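Local coordinates for protein DNA-entry nuclease inhibitor (Bacillus subtilis subsp. subtilis, PDB 4MQD) that inhibits the DNA-degrading activity of the DNA-entry nuclease and plays a role in the competence of cells to be transformed, at residues H18-F23 / Y128-V133; I50-Q55 / Y109-W114; I62-N67 / N88-E93; S74-V79 / A118-L123. All blocks are in the same frame, centred on the assembly; numbering follows the deposited sequence.

Contact 1. Residues H18-F23 / Y128-V133; sequences HQFTVF and YIIDAV
Phe20 drives the edge of its ring into one face of Tyr128, a T-shaped pair with centroids 5.1 Å apart and planes at 62°. The leading atom is Phe20 CE2, which sits 3.6 Å from Tyr128 CG, off-centre toward the rim of the tyrosine ring, while CZ leans on Tyr128 CB. Phe20 holds CG between its backbone N and carbonyl carbon (chi1 60°), and this rotamer carries the ring across from its own strand to the other. The two strands belong to different sheets, 19-24 to an antiparallel one and 127-134 to a mixed one, packed face to face as a beta sandwich, and this contact lies at the centre of the chain. The other CE atom at the outer end of the Phe20 ring, CE1, meets Ile130 CD1 obliquely at 3.7 Å; the two side chains approach from opposite directions. Tyr128 is fixed at its other end as well, its OH hydrogen-bonded to the backbone N of Gln55. Without the phenol, as with a valine here, the edge of Phe20 would probably lose its aromatic partner and the Gln55 N-H its hydroxyl mate. Ile92 also packs against both Phe20 and Ile130.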
loop_
_atom_site.group_PDB
_atom_site.type_symbol
_atom_site.label_atom_id
_atom_site.label_comp_id
_atom_site.label_asym_id
_atom_site.label_seq_id
_atom_site.Cartn_x
_atom_site.Cartn_y
_atom_site.Cartn_z
ATOM N N HIS A 18 2.471 1.782 24.284
ATOM C CA HIS A 18 1.722 1.961 23.039
ATOM C C HIS A 18 2.033 3.264 22.299
ATOM O O HIS A 18 1.124 3.918 21.781
ATOM C CB HIS A 18 0.220 1.870 23.324
ATOM C CG HIS A 18 -0.185 0.592 23.986
ATOM N ND1 HIS A 18 -0.187 0.431 25.353
ATOM C CD2 HIS A 18 -0.588 -0.592 23.466
ATOM C CE1 HIS A 18 -0.581 -0.795 25.649
ATOM N NE2 HIS A 18 -0.830 -1.435 24.522
ATOM N N GLN A 19 3.310 3.633 22.242
ATOM C CA GLN A 19 3.706 4.863 21.564
ATOM C C GLN A 19 5.181 4.893 21.169
ATOM O O GLN A 19 6.013 4.180 21.736
ATOM C CB GLN A 19 3.389 6.083 22.440
ATOM C CG GLN A 19 4.387 6.338 23.564
ATOM C CD GLN A 19 3.876 7.335 24.587
ATOM O OE1 GLN A 19 4.172 8.531 24.511
ATOM N NE2 GLN A 19 3.089 6.850 25.545
ATOM N N PHE A 20 5.477 5.722 20.173
ATOM C CA PHE A 20 6.839 6.145 19.866
ATOM C C PHE A 20 6.765 7.594 19.397
ATOM O O PHE A 20 5.714 8.047 18.937
ATOM C CB PHE A 20 7.489 5.246 18.809
ATOM C CG PHE A 20 6.760 5.216 17.497
ATOM C CD1 PHE A 20 7.056 6.139 16.502
ATOM C CD2 PHE A 20 5.788 4.258 17.250
ATOM C CE1 PHE A 20 6.389 6.110 15.288
ATOM C CE2 PHE A 20 5.117 4.225 16.038
ATOM C CZ PHE A 20 5.418 5.152 15.057
ATOM N N THR A 21 7.875 8.313 19.513
ATOM C CA THR A 21 7.864 9.758 19.329
ATOM C C THR A 21 8.943 10.232 18.370
ATOM O O THR A 21 10.103 9.839 18.483
ATOM C CB THR A 21 8.030 10.472 20.685
ATOM O OG1 THR A 21 6.980 10.057 21.566
ATOM C CG2 THR A 21 7.985 11.991 20.523
ATOM N N VAL A 22 8.534 11.077 17.426
ATOM C CA VAL A 22 9.444 11.730 16.493
ATOM C C VAL A 22 9.713 13.132 17.024
ATOM O O VAL A 22 8.771 13.890 17.263
ATOM C CB VAL A 22 8.824 11.829 15.084
ATOM C CG1 VAL A 22 9.806 12.463 14.104
ATOM C CG2 VAL A 22 8.373 10.453 14.603
ATOM N N PHE A 23 10.985 13.477 17.213
ATOM C CA PHE A 23 11.342 14.768 17.809
ATOM C C PHE A 23 12.650 15.352 17.279
ATOM O O PHE A 23 13.408 14.686 16.569
ATOM C CB PHE A 23 11.378 14.658 19.340
ATOM C CG PHE A 23 12.314 13.603 19.864
ATOM C CD1 PHE A 23 11.947 12.263 19.856
ATOM C CD2 PHE A 23 13.546 13.951 20.399
ATOM C CE1 PHE A 23 12.799 11.290 20.353
ATOM C CE2 PHE A 23 14.402 12.983 20.897
ATOM C CZ PHE A 23 14.028 11.651 20.875
ATOM N N TYR A 128 5.970 0.192 11.279
ATOM C CA TYR A 128 5.484 1.562 11.183
ATOM C C TYR A 128 6.269 2.311 10.114
ATOM O O TYR A 128 7.466 2.561 10.268
ATOM C CB TYR A 128 5.571 2.247 12.545
ATOM C CG TYR A 128 4.654 1.596 13.555
ATOM C CD1 TYR A 128 3.329 2.001 13.679
ATOM C CD2 TYR A 128 5.097 0.546 14.355
ATOM C CE1 TYR A 128 2.475 1.394 14.587
ATOM C CE2 TYR A 128 4.250 -0.067 15.266
ATOM C CZ TYR A 128 2.943 0.361 15.377
ATOM O OH TYR A 128 2.098 -0.242 16.276
ATOM N N ILE A 129 5.586 2.632 9.017
ATOM C CA ILE A 129 6.200 3.324 7.890
ATOM C C ILE A 129 5.981 4.818 8.068
ATOM O O ILE A 129 4.846 5.268 8.228
ATOM C CB ILE A 129 5.610 2.867 6.538
ATOM C CG1 ILE A 129 5.781 1.351 6.368
ATOM C CG2 ILE A 129 6.274 3.615 5.384
ATOM C CD1 ILE A 129 5.099 0.781 5.141
ATOM N N ILE A 130 7.075 5.576 8.044
ATOM C CA ILE A 130 7.034 7.014 8.276
ATOM C C ILE A 130 7.619 7.752 7.071
ATOM O O ILE A 130 8.826 7.688 6.827
ATOM C CB ILE A 130 7.805 7.388 9.560
ATOM C CG1 ILE A 130 7.244 6.611 10.758
ATOM C CG2 ILE A 130 7.718 8.888 9.817
ATOM C CD1 ILE A 130 8.099 6.691 12.004
ATOM N N ASP A 131 6.760 8.444 6.324
ATOM C CA ASP A 131 7.176 9.181 5.131
ATOM C C ASP A 131 7.108 10.685 5.383
ATOM O O ASP A 131 6.029 11.240 5.622
ATOM C CB ASP A 131 6.294 8.801 3.934
ATOM C CG ASP A 131 6.754 9.439 2.618
ATOM O OD1 ASP A 131 7.956 9.757 2.466
ATOM O OD2 ASP A 131 5.900 9.607 1.720
ATOM N N ALA A 132 8.270 11.332 5.338
ATOM C CA ALA A 132 8.357 12.783 5.407
ATOM C C ALA A 132 8.310 13.339 3.987
ATOM O O ALA A 132 9.238 13.128 3.207
ATOM C CB ALA A 132 9.640 13.209 6.105
ATOM N N VAL A 133 7.224 14.033 3.655
ATOM C CA VAL A 133 7.072 14.664 2.345
ATOM C C VAL A 133 7.361 16.158 2.470
ATOM O O VAL A 133 6.729 16.846 3.269
ATOM C CB VAL A 133 5.653 14.458 1.780
ATOM C CG1 VAL A 133 5.529 15.092 0.397
ATOM C CG2 VAL A 133 5.316 12.973 1.727
#

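Contact 2. Residues I50-Q55 / Y109-W114; sequences ISFEAQ and YQLTCW
Cys113 lies over one face of the Phe52 ring, its CB 3.8 Å from the centroid and only 18° off the ring normal, a CH-pi contact. Its SG follows over the same face at 4.3 Å from the centroid of Phe52, a sulfur-aromatic contact, with SG anti to the backbone N (chi1 -179°), which places it over the ring. Ile50 CG2, from Phe52's own strand, covers the opposite face, and the ring is clamped between the two. Leu111 comes to the edge of the ring in its plane, with CD2 3.8 Å from Phe52 CE2. The packing is tightest here; toward Ile50 it slackens to a single methyl-to-methyl touch, Ile50 CD1 to Leu111 CD2 at 4.0 Å. The strand ends at Glu53, and further on the partly exposed Gln55 turns its amide to Glu76 instead. Strands 50-53 and 109-114 run nearly parallel, at 20°, but in opposite sheets of the sandwich, the closest approach of their axes 9.2 Å. Replacing Phe52 by a serine is likely to open a gap between the sheets and leave Cys113 CB and Leu111 CD2 without the ring they pack on. Apart from the polarisable sulfur, every group meeting here is hydrocarbon, which implies that dispersion and shape fit, not hydrogen bonding, hold this interface.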
loop_
_atom_site.group_PDB
_atom_site.type_symbol
_atom_site.label_atom_id
_atom_site.label_comp_id
_atom_site.label_asym_id
_atom_site.label_seq_id
_atom_site.Cartn_x
_atom_site.Cartn_y
_atom_site.Cartn_z
ATOM N N ILE A 50 6.114 14.876 17.667
ATOM C CA ILE A 50 4.877 14.144 17.413
ATOM C C ILE A 50 5.030 12.723 17.937
ATOM O O ILE A 50 5.967 12.020 17.559
ATOM C CB ILE A 50 4.545 14.070 15.906
ATOM C CG1 ILE A 50 4.456 15.473 15.294
ATOM C CG2 ILE A 50 3.240 13.309 15.685
ATOM C CD1 ILE A 50 4.529 15.484 13.781
ATOM N N SER A 51 4.117 12.307 18.811
ATOM C CA SER A 51 4.058 10.920 19.254
ATOM C C SER A 51 2.965 10.210 18.481
ATOM O O SER A 51 1.855 10.726 18.355
ATOM C CB SER A 51 3.781 10.823 20.751
ATOM O OG SER A 51 4.762 11.523 21.496
ATOM N N PHE A 52 3.290 9.033 17.959
ATOM C CA PHE A 52 2.328 8.222 17.230
ATOM C C PHE A 52 1.893 7.049 18.096
ATOM O O PHE A 52 2.701 6.467 18.818
ATOM C CB PHE A 52 2.932 7.725 15.916
ATOM C CG PHE A 52 3.151 8.813 14.904
ATOM C CD1 PHE A 52 2.079 9.341 14.195
ATOM C CD2 PHE A 52 4.423 9.315 14.663
ATOM C CE1 PHE A 52 2.272 10.346 13.263
ATOM C CE2 PHE A 52 4.622 10.322 13.732
ATOM C CZ PHE A 52 3.545 10.838 13.030
ATOM N N GLU A 53 0.608 6.719 18.027
ATOM C CA GLU A 53 0.066 5.584 18.755
ATOM C C GLU A 53 0.490 4.286 18.079
ATOM O O GLU A 53 0.452 4.174 16.853
ATOM C CB GLU A 53 -1.458 5.660 18.789
ATOM C CG GLU A 53 -2.112 4.620 19.688
ATOM C CD GLU A 53 -3.527 4.269 19.267
ATOM O OE1 GLU A 53 -3.912 4.564 18.113
ATOM O OE2 GLU A 53 -4.253 3.682 20.096
ATOM N N ALA A 54 0.888 3.312 18.890
ATOM C CA ALA A 54 1.222 1.979 18.408
ATOM C C ALA A 54 0.174 1.003 18.919
ATOM O O ALA A 54 -0.416 1.217 19.979
ATOM C CB ALA A 54 2.606 1.574 18.889
ATOM N N GLN A 55 -0.056 -0.065 18.161
ATOM C CA GLN A 55 -1.095 -1.038 18.498
ATOM C C GLN A 55 -0.769 -1.850 19.747
ATOM O O GLN A 55 -1.660 -2.163 20.534
ATOM C CB GLN A 55 -1.337 -1.986 17.327
ATOM C CG GLN A 55 -1.997 -1.323 16.133
ATOM C CD GLN A 55 -2.442 -2.328 15.091
ATOM O OE1 GLN A 55 -1.828 -3.384 14.932
ATOM N NE2 GLN A 55 -3.516 -2.007 14.378
ATOM N N TYR A 109 7.361 19.652 6.617
ATOM C CA TYR A 109 7.016 18.380 5.999
ATOM C C TYR A 109 5.576 17.998 6.303
ATOM O O TYR A 109 4.982 18.491 7.262
ATOM C CB TYR A 109 7.927 17.265 6.522
ATOM C CG TYR A 109 9.403 17.456 6.249
ATOM C CD1 TYR A 109 10.194 18.227 7.097
ATOM C CD2 TYR A 109 10.012 16.848 5.158
ATOM C CE1 TYR A 109 11.548 18.398 6.855
ATOM C CE2 TYR A 109 11.365 17.013 4.910
ATOM C CZ TYR A 109 12.128 17.787 5.761
ATOM O OH TYR A 109 13.474 17.952 5.520
ATOM N N GLN A 110 5.021 17.124 5.469
ATOM C CA GLN A 110 3.804 16.393 5.803
ATOM C C GLN A 110 4.227 14.987 6.203
ATOM O O GLN A 110 4.535 14.150 5.348
ATOM C CB GLN A 110 2.831 16.350 4.622
ATOM C CG GLN A 110 2.075 17.651 4.392
ATOM C CD GLN A 110 1.132 18.008 5.530
ATOM O OE1 GLN A 110 0.743 17.156 6.333
ATOM N NE2 GLN A 110 0.758 19.280 5.603
ATOM N N LEU A 111 4.264 14.751 7.512
ATOM C CA LEU A 111 4.718 13.483 8.062
ATOM C C LEU A 111 3.552 12.505 8.144
ATOM O O LEU A 111 2.580 12.752 8.862
ATOM C CB LEU A 111 5.320 13.701 9.452
ATOM C CG LEU A 111 6.130 12.542 10.038
ATOM C CD1 LEU A 111 7.430 12.351 9.268
ATOM C CD2 LEU A 111 6.413 12.783 11.513
ATOM N N THR A 112 3.654 11.404 7.402
ATOM C CA THR A 112 2.623 10.372 7.395
ATOM C C THR A 112 3.139 9.100 8.061
ATOM O O THR A 112 4.270 8.685 7.816
ATOM C CB THR A 112 2.162 10.052 5.962
ATOM O OG1 THR A 112 1.629 11.237 5.357
ATOM C CG2 THR A 112 1.091 8.965 5.960
ATOM N N CYS A 113 2.304 8.495 8.904
ATOM C CA CYS A 113 2.638 7.241 9.575
ATOM C C CYS A 113 1.595 6.169 9.261
ATOM O O CYS A 113 0.417 6.326 9.593
ATOM C CB CYS A 113 2.724 7.445 11.089
ATOM S SG CYS A 113 3.149 5.949 12.020
ATOM N N TRP A 114 2.033 5.090 8.618
ATOM C CA TRP A 114 1.171 3.943 8.353
ATOM C C TRP A 114 1.445 2.857 9.382
ATOM O O TRP A 114 2.603 2.490 9.603
ATOM C CB TRP A 114 1.429 3.363 6.960
ATOM C CG TRP A 114 0.973 4.206 5.814
ATOM C CD1 TRP A 114 -0.245 4.165 5.197
ATOM C CD2 TRP A 114 1.743 5.186 5.115
ATOM N NE1 TRP A 114 -0.285 5.072 4.165
ATOM C CE2 TRP A 114 0.923 5.711 4.092
ATOM C CE3 TRP A 114 3.044 5.676 5.258
ATOM C CZ2 TRP A 114 1.364 6.705 3.216
ATOM C CZ3 TRP A 114 3.483 6.662 4.387
ATOM C CH2 TRP A 114 2.645 7.168 3.380
#

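Contact 3. Residues I62-N67 / N88-E93; sequences ILFRLN and NGIHIE
Ile62 and Phe64 reach from strand 59-66 to Ile90 and Ile92 of strand 90-93, joining the mixed sheet to the antiparallel sheet of the beta sandwich. Residues 62-66 and 90-93 run roughly antiparallel, at 161°, their axes approaching to 10.4 Å, a spacing bridged by side chains alone. Ile62 comes first: its CG2 branch extends to the end of Ile92, with CG2 3.9 Å from Ile92 CD1. Ile62 also packs on Leu13 of strand 6-14. Leu63 next turns to the other side of the sheet, where it meets Pro10 and Leu123. Phe64 returns to the interior and carries the rest of the contact. Its CG is swung anti to the backbone N (chi1 -163°), which brings the ring to the terminal methyls of both isoleucines, each meeting it obliquely. Phe64 CD1 lies 3.9 Å from Ile92 CD1, and this one methyl is therefore shared between Ile62 and Phe64. The ring has further aromatic company in Trp8, which it meets edge-to-face, and in Phe102. Arg65 follows on the outer side, alongside Asp131, and Leu66 again faces inward, against Trp8 and Leu104. From the opposing strand Ile90 comes head-on toward Phe64, its CG1 placed between backbone N and carbonyl carbon (chi1 59°), and the terminal methyl CD1 ends 3.5 Å from Phe64 CZ.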
loop_
_atom_site.group_PDB
_atom_site.type_symbol
_atom_site.label_atom_id
_atom_site.label_comp_id
_atom_site.label_asym_id
_atom_site.label_seq_id
_atom_site.Cartn_x
_atom_site.Cartn_y
_atom_site.Cartn_z
ATOM N N ILE A 62 10.716 0.296 12.420
ATOM C CA ILE A 62 10.449 1.641 11.925
ATOM C C ILE A 62 11.069 1.781 10.539
ATOM O O ILE A 62 12.280 1.633 10.388
ATOM C CB ILE A 62 11.060 2.718 12.850
ATOM C CG1 ILE A 62 10.557 2.552 14.294
ATOM C CG2 ILE A 62 10.768 4.117 12.317
ATOM C CD1 ILE A 62 9.063 2.737 14.477
ATOM N N LEU A 63 10.236 2.052 9.536
ATOM C CA LEU A 63 10.703 2.329 8.173
ATOM C C LEU A 63 10.547 3.812 7.882
ATOM O O LEU A 63 9.441 4.282 7.601
ATOM C CB LEU A 63 9.912 1.518 7.140
ATOM C CG LEU A 63 10.464 0.137 6.793
ATOM C CD1 LEU A 63 10.596 -0.720 8.042
ATOM C CD2 LEU A 63 9.578 -0.539 5.755
ATOM N N PHE A 64 11.648 4.551 7.954
ATOM C CA PHE A 64 11.612 5.982 7.680
ATOM C C PHE A 64 11.921 6.245 6.213
ATOM O O PHE A 64 12.821 5.623 5.643
ATOM C CB PHE A 64 12.592 6.741 8.571
ATOM C CG PHE A 64 12.318 8.215 8.631
ATOM C CD1 PHE A 64 11.315 8.711 9.448
ATOM C CD2 PHE A 64 13.044 9.104 7.850
ATOM C CE1 PHE A 64 11.048 10.068 9.496
ATOM C CE2 PHE A 64 12.784 10.462 7.894
ATOM C CZ PHE A 64 11.784 10.945 8.718
ATOM N N ARG A 65 11.168 7.163 5.610
ATOM C CA ARG A 65 11.340 7.527 4.204
ATOM C C ARG A 65 11.237 9.033 4.005
ATOM O O ARG A 65 10.539 9.719 4.753
ATOM C CB ARG A 65 10.272 6.853 3.346
ATOM C CG ARG A 65 10.321 5.337 3.348
ATOM C CD ARG A 65 9.160 4.766 2.559
ATOM N NE ARG A 65 9.133 3.311 2.618
ATOM C CZ ARG A 65 8.196 2.547 2.062
ATOM N NH1 ARG A 65 7.184 3.092 1.392
ATOM N NH2 ARG A 65 8.271 1.226 2.179
ATOM N N LEU A 66 11.933 9.528 2.984
ATOM C CA LEU A 66 11.862 10.929 2.577
ATOM C C LEU A 66 11.374 11.008 1.128
ATOM O O LEU A 66 12.031 10.495 0.218
ATOM C CB LEU A 66 13.237 11.588 2.709
ATOM C CG LEU A 66 13.392 13.042 2.247
ATOM C CD1 LEU A 66 12.425 13.972 2.966
ATOM C CD2 LEU A 66 14.827 13.502 2.449
ATOM N N ASN A 67 10.218 11.644 0.930
ATOM C CA ASN A 67 9.622 11.841 -0.397
ATOM C C ASN A 67 9.445 10.549 -1.193
ATOM O O ASN A 67 9.739 10.495 -2.389
ATOM C CB ASN A 67 10.435 12.859 -1.207
ATOM C CG ASN A 67 10.464 14.229 -0.556
ATOM O OD1 ASN A 67 9.439 14.727 -0.090
ATOM N ND2 ASN A 67 11.638 14.852 -0.530
ATOM N N ASN A 88 18.987 20.361 11.265
ATOM C CA ASN A 88 19.222 19.209 10.391
ATOM C C ASN A 88 19.382 17.901 11.174
ATOM O O ASN A 88 20.466 17.596 11.675
ATOM C CB ASN A 88 20.451 19.459 9.504
ATOM C CG ASN A 88 20.533 18.503 8.327
ATOM O OD1 ASN A 88 19.908 17.441 8.319
ATOM N ND2 ASN A 88 21.311 18.880 7.318
ATOM N N GLY A 89 18.289 17.142 11.275
ATOM C CA GLY A 89 18.282 15.856 11.979
ATOM C C GLY A 89 17.097 15.688 12.918
ATOM O O GLY A 89 16.615 16.659 13.502
ATOM N N ILE A 90 16.631 14.449 13.057
ATOM C CA ILE A 90 15.556 14.107 13.991
ATOM C C ILE A 90 15.868 12.804 14.720
ATOM O O ILE A 90 16.781 12.076 14.334
ATOM C CB ILE A 90 14.199 13.945 13.276
ATOM C CG1 ILE A 90 14.276 12.856 12.199
ATOM C CG2 ILE A 90 13.759 15.267 12.666
ATOM C CD1 ILE A 90 12.926 12.374 11.718
ATOM N N HIS A 91 15.101 12.522 15.769
ATOM C CA HIS A 91 15.179 11.242 16.470
ATOM C C HIS A 91 13.819 10.566 16.497
ATOM O O HIS A 91 12.784 11.224 16.406
ATOM C CB HIS A 91 15.653 11.429 17.911
ATOM C CG HIS A 91 17.042 11.971 18.033
ATOM N ND1 HIS A 91 18.142 11.327 17.509
ATOM C CD2 HIS A 91 17.510 13.086 18.640
ATOM C CE1 HIS A 91 19.228 12.030 17.777
ATOM N NE2 HIS A 91 18.872 13.101 18.463
ATOM N N ILE A 92 13.835 9.242 16.614
ATOM C CA ILE A 92 12.631 8.466 16.887
ATOM C C ILE A 92 12.940 7.541 18.055
ATOM O O ILE A 92 14.002 6.917 18.094
ATOM C CB ILE A 92 12.166 7.652 15.664
ATOM C CG1 ILE A 92 11.888 8.593 14.485
ATOM C CG2 ILE A 92 10.931 6.831 16.018
ATOM C CD1 ILE A 92 11.373 7.908 13.236
ATOM N N GLU A 93 12.019 7.468 19.011
ATOM C CA GLU A 93 12.262 6.732 20.244
ATOM C C GLU A 93 10.962 6.428 20.983
ATOM O O GLU A 93 10.017 7.218 20.949
ATOM C CB GLU A 93 13.195 7.544 21.154
ATOM C CG GLU A 93 13.788 6.752 22.309
ATOM C CD GLU A 93 14.735 7.564 23.174
ATOM O OE1 GLU A 93 15.222 8.623 22.723
ATOM O OE2 GLU A 93 14.996 7.133 24.318
#

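Contact 4. Residues S74-V79 / A118-L123; sequences SYEKKV and AEMSDL
At the edge of the Tyr75 ring, in its plane, stands the backbone N of Lys77; the ring also meets Trp114 edge-to-face and Tyr17 of the second subunit. Tyr75 CB points away from segment 118-123, but the backbone N of Tyr75 lies 3.7 Å from Met120 SE. Met120, present as selenomethionine, does most of the touching. Its chain is extended beyond CG (chi2 176°), which lets it reach the backbone of residues 74-76, where SE also lies 4.0 Å from Ser74 C. Met120 CE goes on to Glu76, 3.9 Å from Glu76 CG, the two side chains crossing at about a right angle. The carboxylate of Glu76 is held from elsewhere, OE1 bonding to Gln55 NE2. Nearer the start of the Met120 side chain its CB meets Ser74 CB at 4.0 Å, and a water ties the same two residues together: it accepts from Ser74 OG at 2.7 Å and donates to Met120 O at 2.9 Å. In the loop itself, Ser121 OG takes the N-H of Leu123 (3.1 Å, 154°) and pairs with Thr127 OG1. The approach to strand 77-85 and the loop between strands 107-116 and 127-134 meet at the surface beside the subunit interface, the loop shaped by an ST turn.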
loop_
_atom_site.group_PDB
_atom_site.type_symbol
_atom_site.label_atom_id
_atom_site.label_comp_id
_atom_site.label_asym_id
_atom_site.label_seq_id
_atom_site.Cartn_x
_atom_site.Cartn_y
_atom_site.Cartn_z
ATOM N N SER A 74 -0.959 -2.145 2.335
ATOM C CA SER A 74 -1.498 -2.806 3.522
ATOM C C SER A 74 -1.243 -1.986 4.787
ATOM O O SER A 74 -0.093 -1.736 5.147
ATOM C CB SER A 74 -0.881 -4.198 3.674
ATOM O OG SER A 74 -1.023 -4.951 2.482
ATOM N N TYR A 75 -2.322 -1.570 5.449
ATOM C CA TYR A 75 -2.231 -0.863 6.730
ATOM C C TYR A 75 -3.576 -0.825 7.452
ATOM O O TYR A 75 -4.626 -1.002 6.834
ATOM C CB TYR A 75 -1.718 0.567 6.530
ATOM C CG TYR A 75 -2.584 1.432 5.639
ATOM C CD1 TYR A 75 -2.409 1.437 4.257
ATOM C CD2 TYR A 75 -3.566 2.261 6.179
ATOM C CE1 TYR A 75 -3.191 2.234 3.438
ATOM C CE2 TYR A 75 -4.354 3.060 5.368
ATOM C CZ TYR A 75 -4.162 3.044 3.999
ATOM O OH TYR A 75 -4.939 3.835 3.188
ATOM N N GLU A 76 -3.530 -0.596 8.762
ATOM C CA GLU A 76 -4.735 -0.478 9.581
ATOM C C GLU A 76 -4.959 0.937 10.121
ATOM O O GLU A 76 -5.997 1.213 10.722
ATOM C CB GLU A 76 -4.681 -1.480 10.733
ATOM C CG GLU A 76 -4.812 -2.924 10.279
ATOM C CD GLU A 76 -5.198 -3.870 11.399
ATOM O OE1 GLU A 76 -4.908 -3.568 12.577
ATOM O OE2 GLU A 76 -5.789 -4.926 11.096
ATOM N N LYS A 77 -3.995 1.828 9.897
ATOM C CA LYS A 77 -4.103 3.219 10.327
ATOM C C LYS A 77 -3.177 4.094 9.489
ATOM O O LYS A 77 -2.030 3.728 9.239
ATOM C CB LYS A 77 -3.737 3.345 11.807
ATOM C CG LYS A 77 -3.950 4.725 12.418
ATOM C CD LYS A 77 -5.415 5.131 12.412
ATOM C CE LYS A 77 -5.719 6.171 13.478
ATOM N NZ LYS A 77 -7.176 6.477 13.541
ATOM N N LYS A 78 -3.693 5.240 9.055
ATOM C CA LYS A 78 -2.901 6.242 8.352
ATOM C C LYS A 78 -3.095 7.582 9.047
ATOM O O LYS A 78 -4.223 8.041 9.217
ATOM C CB LYS A 78 -3.333 6.346 6.889
ATOM C CG LYS A 78 -2.534 7.356 6.078
ATOM C CD LYS A 78 -3.000 7.407 4.632
ATOM C CE LYS A 78 -2.226 8.449 3.844
ATOM N NZ LYS A 78 -2.629 8.482 2.410
ATOM N N VAL A 79 -1.990 8.198 9.453
ATOM C CA VAL A 79 -2.022 9.494 10.115
ATOM C C VAL A 79 -1.056 10.426 9.402
ATOM O O VAL A 79 0.115 10.092 9.248
ATOM C CB VAL A 79 -1.611 9.373 11.596
ATOM C CG1 VAL A 79 -1.927 10.661 12.339
ATOM C CG2 VAL A 79 -2.316 8.193 12.251
ATOM N N ALA A 118 2.039 -6.998 12.173
ATOM C CA ALA A 118 2.882 -8.143 11.802
ATOM C C ALA A 118 2.246 -9.025 10.731
ATOM O O ALA A 118 2.908 -9.440 9.779
ATOM C CB ALA A 118 3.197 -8.977 13.036
ATOM N N GLU A 119 0.955 -9.288 10.902
ATOM C CA GLU A 119 0.169 -10.118 9.988
ATOM C C GLU A 119 0.153 -9.605 8.538
ATOM O O GLU A 119 -0.015 -10.394 7.607
ATOM C CB GLU A 119 -1.262 -10.210 10.523
ATOM C CG GLU A 119 -2.150 -11.221 9.824
ATOM C CD GLU A 119 -3.457 -11.444 10.559
ATOM O OE1 GLU A 119 -3.842 -10.595 11.393
ATOM O OE2 GLU A 119 -4.106 -12.474 10.299
HETATM N N MSE A 120 0.320 -8.294 8.360
HETATM C CA MSE A 120 0.363 -7.670 7.028
HETATM C C MSE A 120 1.753 -7.316 6.565
HETATM O O MSE A 120 1.947 -6.996 5.393
HETATM C CB MSE A 120 -0.407 -6.354 7.055
HETATM C CG MSE A 120 -1.909 -6.560 7.107
HETATM SE SE MSE A 120 -2.740 -4.785 7.281
HETATM C CE MSE A 120 -4.623 -5.364 7.217
ATOM N N SER A 121 2.729 -7.346 7.468
ATOM C CA SER A 121 4.091 -6.922 7.145
ATOM C C SER A 121 4.935 -8.081 6.632
ATOM O O SER A 121 4.855 -9.194 7.157
ATOM C CB SER A 121 4.772 -6.313 8.373
ATOM O OG SER A 121 6.082 -5.873 8.057
ATOM N N ASP A 122 5.760 -7.806 5.624
ATOM C CA ASP A 122 6.711 -8.797 5.115
ATOM C C ASP A 122 7.943 -8.929 6.022
ATOM O O ASP A 122 8.800 -9.785 5.791
ATOM C CB ASP A 122 7.116 -8.483 3.667
ATOM C CG ASP A 122 7.904 -7.184 3.526
ATOM O OD1 ASP A 122 8.060 -6.440 4.517
ATOM O OD2 ASP A 122 8.368 -6.907 2.400
ATOM N N LEU A 123 8.030 -8.070 7.038
ATOM C CA LEU A 123 9.016 -8.210 8.106
ATOM C C LEU A 123 8.473 -9.082 9.244
ATOM O O LEU A 123 9.212 -9.440 10.163
ATOM C CB LEU A 123 9.409 -6.837 8.649
ATOM C CG LEU A 123 9.907 -5.824 7.614
ATOM C CD1 LEU A 123 10.093 -4.464 8.261
ATOM C CD2 LEU A 123 11.201 -6.292 6.967
HETATM O O HOH W 1 0.520 -7.186 2.874
#

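Contacts 1, 2 and 3 are three crossings of the same sandwich interior, each with one strand in either sheet. Contact 1 is central: its centre lies about 4 Å from that of contact 2 and about 7 Å from that of contact 3, which are themselves about 11 Å apart. Backbone bonding joins them within the sheets, as in Val22 N to Ile50 O (2.7 Å) and Ile130 N to Leu63 O (2.7 Å). Contact 4 lies at the periphery, its centre about 13 Å from that of contact 2, to which Gln55 NE2 and Glu76 OE1 connect it at 2.8 Å. It touches contact 3 through Leu63 CD1 and Leu123 CD1, 3.8 Å apart.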